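Local coordinates for protein putative thioesterase (PDB 3CJY) that probably hydrolyses acyl-CoA thioesters, as a putative thioesterase built from two hotdog-type domains, and binds calcium, at residues Asp46-Thr51 with Ile105-Arg110; Ala89-Thr94 with Leu99-Gly104; Ala179-Phe184 with Leu247-Ala252. One frame throughout, in Å; residues are numbered along the deposited sequence. Where two conformers were deposited one is given.

From the N terminus, helix segment 46-51 opens the first loop, which closes only when strand 98-107 brings 105-110 beneath it; this is contact 1. Inside that loop nests contact 2, where the short turn after 89-94 lets 99-104 run back beside it as a hairpin. The two meet physically: Ile105 and Val47 both pack against Val91, and strand 98-107 serves both. Contact 3 follows in series, in the C-terminal family region, when 247-252 returns after 62 intervening residues to helix segment 179-184. Contact 1 joins helix and sheet in the N-terminal hotdog domain, contact 2 joins two strands of that sheet, and contact 3 sets helix on sheet in the C-terminal domain.

Contact 1 (Asp46-Thr51 with Ile105-Arg110); sequences DVAAET and ISLGMR. With CA (calcium ion), chain B.
Ala48 and Ala49, on one side of helix segment 46-51, rest on Ile105 and Leu107 of strand 98-107, a worked case of the hotdog arrangement in which a helix lies against an antiparallel sheet. The segment axes approach to 9.4 Å and run at 39° to each other.

The contact across the two segments is wholly apolar. Ile105 stretches CG1 and CD1 outward, so that CD1 meets Ala48 CB end on at 3.6 Å, while its CG2 branch reaches the same methyl less closely. Leu107 makes its contact through one branch: its CD2 fits between the methyls of Ala48 and Ala49, against the helix backbone, 3.5 Å from Ala49 CA. Its second torsion, 97°, is away from the usual staggered positions, which may reflect the close fit. Leu107 CD2 is 4.1 Å from Ala48 CB.

The polar interactions belong to the helix end. Val47 O accepts two hydrogen bonds from Thr51, one from OG1 at 2.8 Å and one from N at 2.9 Å, the donors arriving from opposite faces of the carbonyl plane. Thr51 O, for its part, binds the calcium ion at 2.3 Å, alongside a water and Asp14 OD1.

Around this pair, Val47 leans on strands 72-79 and 87-95, Ile105 and Leu107 also touch Val56 of strand 56-63, and Ser106, facing the other side of the sheet, packs on Leu205 of the second subunit.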
# COMPACT_ATOMS: atom_id res chain seq x y z
N ASP A 46 15.59 -4.42 5.14
CA ASP A 46 16.73 -5.18 5.65
C ASP A 46 17.29 -4.48 6.91
O ASP A 46 17.39 -5.09 7.97
CB ASP A 46 17.82 -5.33 4.57
CG ASP A 46 18.90 -6.32 4.97
OD1 ASP A 46 18.63 -7.54 4.94
OD2 ASP A 46 20.02 -5.90 5.29
N VAL A 47 17.54 -3.18 6.79
CA VAL A 47 18.14 -2.39 7.88
C VAL A 47 17.18 -2.29 9.08
O VAL A 47 17.60 -2.30 10.24
CB VAL A 47 18.68 -1.00 7.41
CG1 VAL A 47 19.76 -1.23 6.37
CG2 VAL A 47 17.58 -0.04 6.87
N ALA A 48 15.89 -2.22 8.79
CA ALA A 48 14.84 -2.17 9.83
C ALA A 48 14.84 -3.48 10.61
O ALA A 48 14.89 -3.48 11.84
CB ALA A 48 13.44 -1.89 9.23
N ALA A 49 14.82 -4.60 9.90
CA ALA A 49 14.80 -5.91 10.57
C ALA A 49 16.09 -6.14 11.37
O ALA A 49 16.08 -6.67 12.49
CB ALA A 49 14.59 -7.01 9.55
N GLU A 50 17.19 -5.67 10.81
CA GLU A 50 18.51 -5.87 11.42
C GLU A 50 18.63 -5.00 12.68
O GLU A 50 19.20 -5.40 13.71
CB GLU A 50 19.60 -5.54 10.37
CG GLU A 50 20.75 -6.53 10.27
CD GLU A 50 21.89 -6.19 11.15
OE1 GLU A 50 21.95 -5.01 11.55
OE2 GLU A 50 22.72 -7.09 11.44
N THR A 51 18.07 -3.81 12.62
CA THR A 51 18.11 -2.90 13.77
C THR A 51 17.14 -3.35 14.85
O THR A 51 17.50 -3.39 16.00
CB THR A 51 17.75 -1.48 13.36
OG1 THR A 51 18.74 -1.01 12.46
CG2 THR A 51 17.64 -0.56 14.57
N ILE A 105 7.81 1.14 8.43
CA ILE A 105 7.87 -0.31 8.47
C ILE A 105 7.39 -0.88 9.81
O ILE A 105 7.71 -0.33 10.88
CB ILE A 105 9.35 -0.76 8.25
CG1 ILE A 105 9.89 -0.21 6.92
CG2 ILE A 105 9.49 -2.30 8.30
CD1 ILE A 105 11.34 -0.42 6.69
N SER A 106 6.57 -1.92 9.72
CA SER A 106 6.08 -2.65 10.89
C SER A 106 6.78 -3.99 10.91
O SER A 106 6.94 -4.62 9.88
CB SER A 106 4.57 -2.93 10.82
OG SER A 106 3.86 -1.74 10.70
N LEU A 107 7.17 -4.39 12.12
CA LEU A 107 7.92 -5.63 12.34
C LEU A 107 7.31 -6.41 13.48
O LEU A 107 6.76 -5.84 14.40
CB LEU A 107 9.39 -5.33 12.63
CG LEU A 107 10.07 -4.43 11.59
CD1 LEU A 107 10.09 -2.97 12.10
CD2 LEU A 107 11.49 -4.90 11.29
N GLY A 108 7.37 -7.72 13.37
CA GLY A 108 6.85 -8.57 14.42
C GLY A 108 6.64 -9.98 13.96
O GLY A 108 6.64 -10.29 12.75
N MSE A 109 6.44 -10.83 14.94
CA MSE A 109 6.22 -12.22 14.67
C MSE A 109 5.75 -12.80 15.99
O MSE A 109 6.48 -12.83 16.97
CB MSE A 109 7.52 -12.87 14.17
CG MSE A 109 7.28 -14.26 13.60
SE MSE A 109 8.91 -15.32 13.22
CE MSE A 109 9.81 -15.03 14.95
N ARG A 110 4.48 -13.18 16.02
CA ARG A 110 3.84 -13.67 17.24
C ARG A 110 3.63 -15.18 17.25
O ARG A 110 3.31 -15.78 16.25
CB ARG A 110 2.53 -12.94 17.38
CG ARG A 110 2.74 -11.46 17.38
CD ARG A 110 1.45 -10.78 17.16
NE ARG A 110 0.57 -10.87 18.30
CZ ARG A 110 -0.75 -10.70 18.23
NH1 ARG A 110 -1.32 -10.52 17.06
NH2 ARG A 110 -1.50 -10.77 19.34
CA CA B . 18.94 -3.02 17.80
O HOH W 1 17.37 -1.56 18.61

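Contact 2 (Ala89-Thr94 with Leu99-Gly104); sequences ARVAGT and LVFHSG
Val91 pairs with Ser103, and Gly93 with Phe101, as the hydrogen-bonded pairs of an antiparallel hairpin whose register slips at a classic beta bulge. At the first pair, Val91 N donates to Ser103 O at 3.1 Å. Val91 O receives Ser103 N only weakly, the N-H...O angle being 122°. The serine hydroxyl makes up for it: OG, placed between backbone N and carbonyl carbon (chi1 63°), gives its proton to Val91 O at 3.0 Å, in the carbonyl plane and on a lone pair.

At the bulge, Gly93 N donates to Phe101 O at 2.9 Å, and Gly93 O takes a nearly straight bond from Val100 N at 2.9 Å, plus a weak one from Phe101 N at 3.4 Å. Here the Phe101 ring packs directly on the glycine backbone, with Gly93 CA 3.8 Å from the ring centroid in a CH-pi contact and Gly93 N also over its face.

Outside the hairpin, the Arg90 guanidinium forms a salt bridge with Glu78. Each main-chain carbonyl facing the partner at these pairs is thus used: the Ser103 hydroxyl supplements the weak backbone bond to Val91 O, while the Phe101 ring adds a CH-pi contact at a glycine whose N and O are already well bonded.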
# COMPACT_ATOMS: atom_id res chain seq x y z
N ALA A 89 9.24 1.18 12.81
CA ALA A 89 10.43 1.97 12.50
C ALA A 89 10.20 2.83 11.28
O ALA A 89 9.25 2.61 10.54
CB ALA A 89 11.58 1.05 12.19
N ARG A 90 11.04 3.84 11.17
CA ARG A 90 11.14 4.67 9.98
C ARG A 90 12.58 4.60 9.47
O ARG A 90 13.52 4.60 10.26
CB ARG A 90 10.80 6.10 10.30
CG ARG A 90 9.36 6.29 10.61
CD ARG A 90 8.99 7.76 10.45
NE ARG A 90 9.64 8.56 11.46
CZ ARG A 90 9.11 9.70 11.91
NH1 ARG A 90 7.94 10.12 11.45
NH2 ARG A 90 9.75 10.38 12.86
N VAL A 91 12.73 4.56 8.16
CA VAL A 91 14.02 4.51 7.51
C VAL A 91 14.13 5.58 6.45
O VAL A 91 13.34 5.63 5.54
CB VAL A 91 14.31 3.15 6.83
CG1 VAL A 91 15.73 3.17 6.20
CG2 VAL A 91 14.16 1.97 7.83
N ALA A 92 15.15 6.40 6.59
CA ALA A 92 15.42 7.45 5.65
C ALA A 92 16.65 7.07 4.83
O ALA A 92 17.70 6.66 5.38
CB ALA A 92 15.69 8.80 6.37
N GLY A 93 16.52 7.28 3.53
CA GLY A 93 17.63 7.12 2.61
C GLY A 93 18.07 8.48 2.14
O GLY A 93 17.26 9.35 1.79
N THR A 94 19.38 8.68 2.20
CA THR A 94 19.99 9.94 1.79
C THR A 94 21.27 9.68 1.04
O THR A 94 21.98 8.71 1.30
CB THR A 94 20.37 10.85 3.01
OG1 THR A 94 21.16 10.09 3.92
CG2 THR A 94 19.17 11.34 3.72
N LEU A 99 17.75 13.89 0.76
CA LEU A 99 16.73 12.84 0.93
C LEU A 99 16.30 12.23 -0.40
O LEU A 99 15.86 12.94 -1.32
CB LEU A 99 15.49 13.39 1.63
CG LEU A 99 14.45 12.40 2.12
CD1 LEU A 99 15.03 11.49 3.22
CD2 LEU A 99 13.24 13.14 2.63
N VAL A 100 16.44 10.92 -0.49
CA VAL A 100 16.04 10.19 -1.70
C VAL A 100 14.79 9.33 -1.46
O VAL A 100 14.01 9.06 -2.36
CB VAL A 100 17.20 9.39 -2.33
CG1 VAL A 100 18.29 10.36 -2.80
CG2 VAL A 100 17.77 8.35 -1.39
N PHE A 101 14.58 8.94 -0.21
CA PHE A 101 13.37 8.20 0.18
C PHE A 101 13.17 8.19 1.69
O PHE A 101 14.10 8.42 2.43
CB PHE A 101 13.30 6.75 -0.41
CG PHE A 101 14.32 5.78 0.15
CD1 PHE A 101 14.20 5.27 1.42
CD2 PHE A 101 15.36 5.35 -0.63
CE1 PHE A 101 15.14 4.38 1.91
CE2 PHE A 101 16.32 4.49 -0.12
CZ PHE A 101 16.18 4.00 1.14
N HIS A 102 11.93 7.99 2.10
CA HIS A 102 11.59 7.79 3.51
C HIS A 102 10.55 6.68 3.56
O HIS A 102 9.75 6.48 2.63
CB HIS A 102 11.14 9.06 4.22
CG HIS A 102 9.82 9.57 3.75
ND1 HIS A 102 8.63 9.24 4.38
CD2 HIS A 102 9.49 10.40 2.73
CE1 HIS A 102 7.63 9.83 3.74
NE2 HIS A 102 8.12 10.54 2.74
N SER A 103 10.52 5.97 4.68
CA SER A 103 9.65 4.81 4.81
C SER A 103 9.18 4.56 6.22
O SER A 103 9.78 4.99 7.19
CB SER A 103 10.37 3.57 4.32
OG SER A 103 11.48 3.36 5.14
N GLY A 104 8.10 3.81 6.28
CA GLY A 104 7.49 3.34 7.53
C GLY A 104 7.33 1.84 7.43
O GLY A 104 6.82 1.32 6.44

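Contact 3 (Ala179-Phe184 with Leu247-Ala252)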
# COMPACT_ATOMS: atom_id res chain seq x y z
N ALA A 179 13.86 -9.39 1.08
CA ALA A 179 14.63 -8.59 0.10
C ALA A 179 14.23 -8.97 -1.32
O ALA A 179 13.86 -8.12 -2.16
CB ALA A 179 16.11 -8.74 0.29
N SER A 180 14.21 -10.27 -1.58
CA SER A 180 13.83 -10.77 -2.90
C SER A 180 12.41 -10.38 -3.25
O SER A 180 12.13 -9.98 -4.35
CB SER A 180 13.99 -12.31 -3.01
OG SER A 180 15.37 -12.65 -2.95
N LEU A 181 11.50 -10.54 -2.30
CA LEU A 181 10.07 -10.20 -2.53
C LEU A 181 9.89 -8.67 -2.81
O LEU A 181 9.18 -8.26 -3.71
CB LEU A 181 9.24 -10.69 -1.33
CG LEU A 181 9.18 -12.21 -1.14
CD1 LEU A 181 8.58 -12.56 0.21
CD2 LEU A 181 8.45 -12.89 -2.33
N ALA A 182 10.62 -7.83 -2.06
CA ALA A 182 10.56 -6.41 -2.27
C ALA A 182 11.01 -6.09 -3.70
O ALA A 182 10.45 -5.25 -4.37
CB ALA A 182 11.43 -5.65 -1.24
N MSE A 183 12.05 -6.78 -4.15
CA MSE A 183 12.60 -6.50 -5.48
C MSE A 183 11.58 -6.94 -6.56
O MSE A 183 11.31 -6.22 -7.51
CB MSE A 183 13.99 -7.12 -5.61
CG MSE A 183 15.00 -6.19 -4.97
SE MSE A 183 16.86 -6.82 -4.96
CE MSE A 183 16.65 -7.94 -3.66
N PHE A 184 11.02 -8.14 -6.40
CA PHE A 184 10.08 -8.66 -7.39
C PHE A 184 8.76 -7.88 -7.44
O PHE A 184 8.10 -7.79 -8.49
CB PHE A 184 9.80 -10.15 -7.14
CG PHE A 184 10.97 -11.06 -7.45
CD1 PHE A 184 11.99 -10.65 -8.31
CD2 PHE A 184 10.97 -12.37 -7.02
CE1 PHE A 184 13.01 -11.56 -8.70
CE2 PHE A 184 12.00 -13.26 -7.37
CZ PHE A 184 13.03 -12.82 -8.19
N LEU A 247 0.96 -17.94 -1.15
CA LEU A 247 1.09 -16.50 -1.22
C LEU A 247 2.17 -16.04 -0.22
O LEU A 247 2.10 -16.34 0.98
CB LEU A 247 -0.26 -15.84 -0.97
CG LEU A 247 -0.37 -14.32 -1.13
CD1 LEU A 247 -1.85 -13.93 -1.36
CD2 LEU A 247 0.24 -13.54 -0.01
N LEU A 248 3.19 -15.41 -0.76
CA LEU A 248 4.33 -14.91 0.03
C LEU A 248 4.14 -13.47 0.44
O LEU A 248 4.39 -13.05 1.61
CB LEU A 248 5.62 -15.11 -0.78
CG LEU A 248 5.89 -16.51 -1.28
CD1 LEU A 248 7.23 -16.51 -2.09
CD2 LEU A 248 5.89 -17.54 -0.14
N ALA A 249 3.77 -12.64 -0.54
CA ALA A 249 3.59 -11.23 -0.28
C ALA A 249 2.69 -10.58 -1.27
O ALA A 249 2.33 -11.18 -2.31
CB ALA A 249 4.97 -10.52 -0.30
N THR A 250 2.25 -9.37 -0.93
CA THR A 250 1.59 -8.49 -1.91
C THR A 250 2.27 -7.14 -1.87
O THR A 250 3.01 -6.83 -0.94
CB THR A 250 0.10 -8.26 -1.65
OG1 THR A 250 -0.07 -7.61 -0.38
CG2 THR A 250 -0.70 -9.57 -1.60
N GLY A 251 2.04 -6.36 -2.90
CA GLY A 251 2.64 -5.04 -3.02
C GLY A 251 1.79 -4.17 -3.91
O GLY A 251 0.84 -4.60 -4.52
N ALA A 252 2.15 -2.92 -3.90
CA ALA A 252 1.46 -1.94 -4.72
C ALA A 252 2.30 -0.70 -4.84
O ALA A 252 3.23 -0.49 -4.10
CB ALA A 252 0.12 -1.59 -4.11
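Leu181, midway along helix segment 179-184, stands opposite Ala249 of strand segment 247-252, their CA atoms 6.9 Å apart and nearest across the contact. The helix lies on the sheet in the manner of the hotdog fold, here in the C-terminal thioesterase region, and the strand side of the contact is shaped by a classic beta bulge: Leu248 and Ala249 both face Leu240 of the neighbouring strand. The bulge explains why two consecutive residues, which in a regular strand would face opposite sides, both turn their side chains to the helix.

Only three side chains make the contact, and all are buried. Leu181 carries the helix side. Its CG sits anti to the carbonyl carbon (chi1 -66°), and the second torsion is extended (169°), which sends the two methyls down onto the strand as a fork. The CD2 prong meets Leu248 CD1 at 3.8 Å and Leu248 CB at 3.9 Å, while the CD1 prong also rests on Leu248 CB, at 4.0 Å. The two leucines cross at about a right angle, so that one side chain lies athwart the other instead of running alongside it. No polar atom takes part, and no hydrogen bond joins the two segments.

Behind the contact, the other side of the helix is covered by helix 37-52, where Ala182 packs on Met41, Ala42 and Leu45. Leu181 also touches Leu240, so the helix leans on both strands of the bulge. The strand's far side turns to the dimer partner: Thr250 OG1 hydrogen-bonds to Gln235 OE1 of the second subunit. Across the contact itself, the remaining touch is the small methyl of Ala249, whose CB lies 4.2 Å from Leu181 CD1.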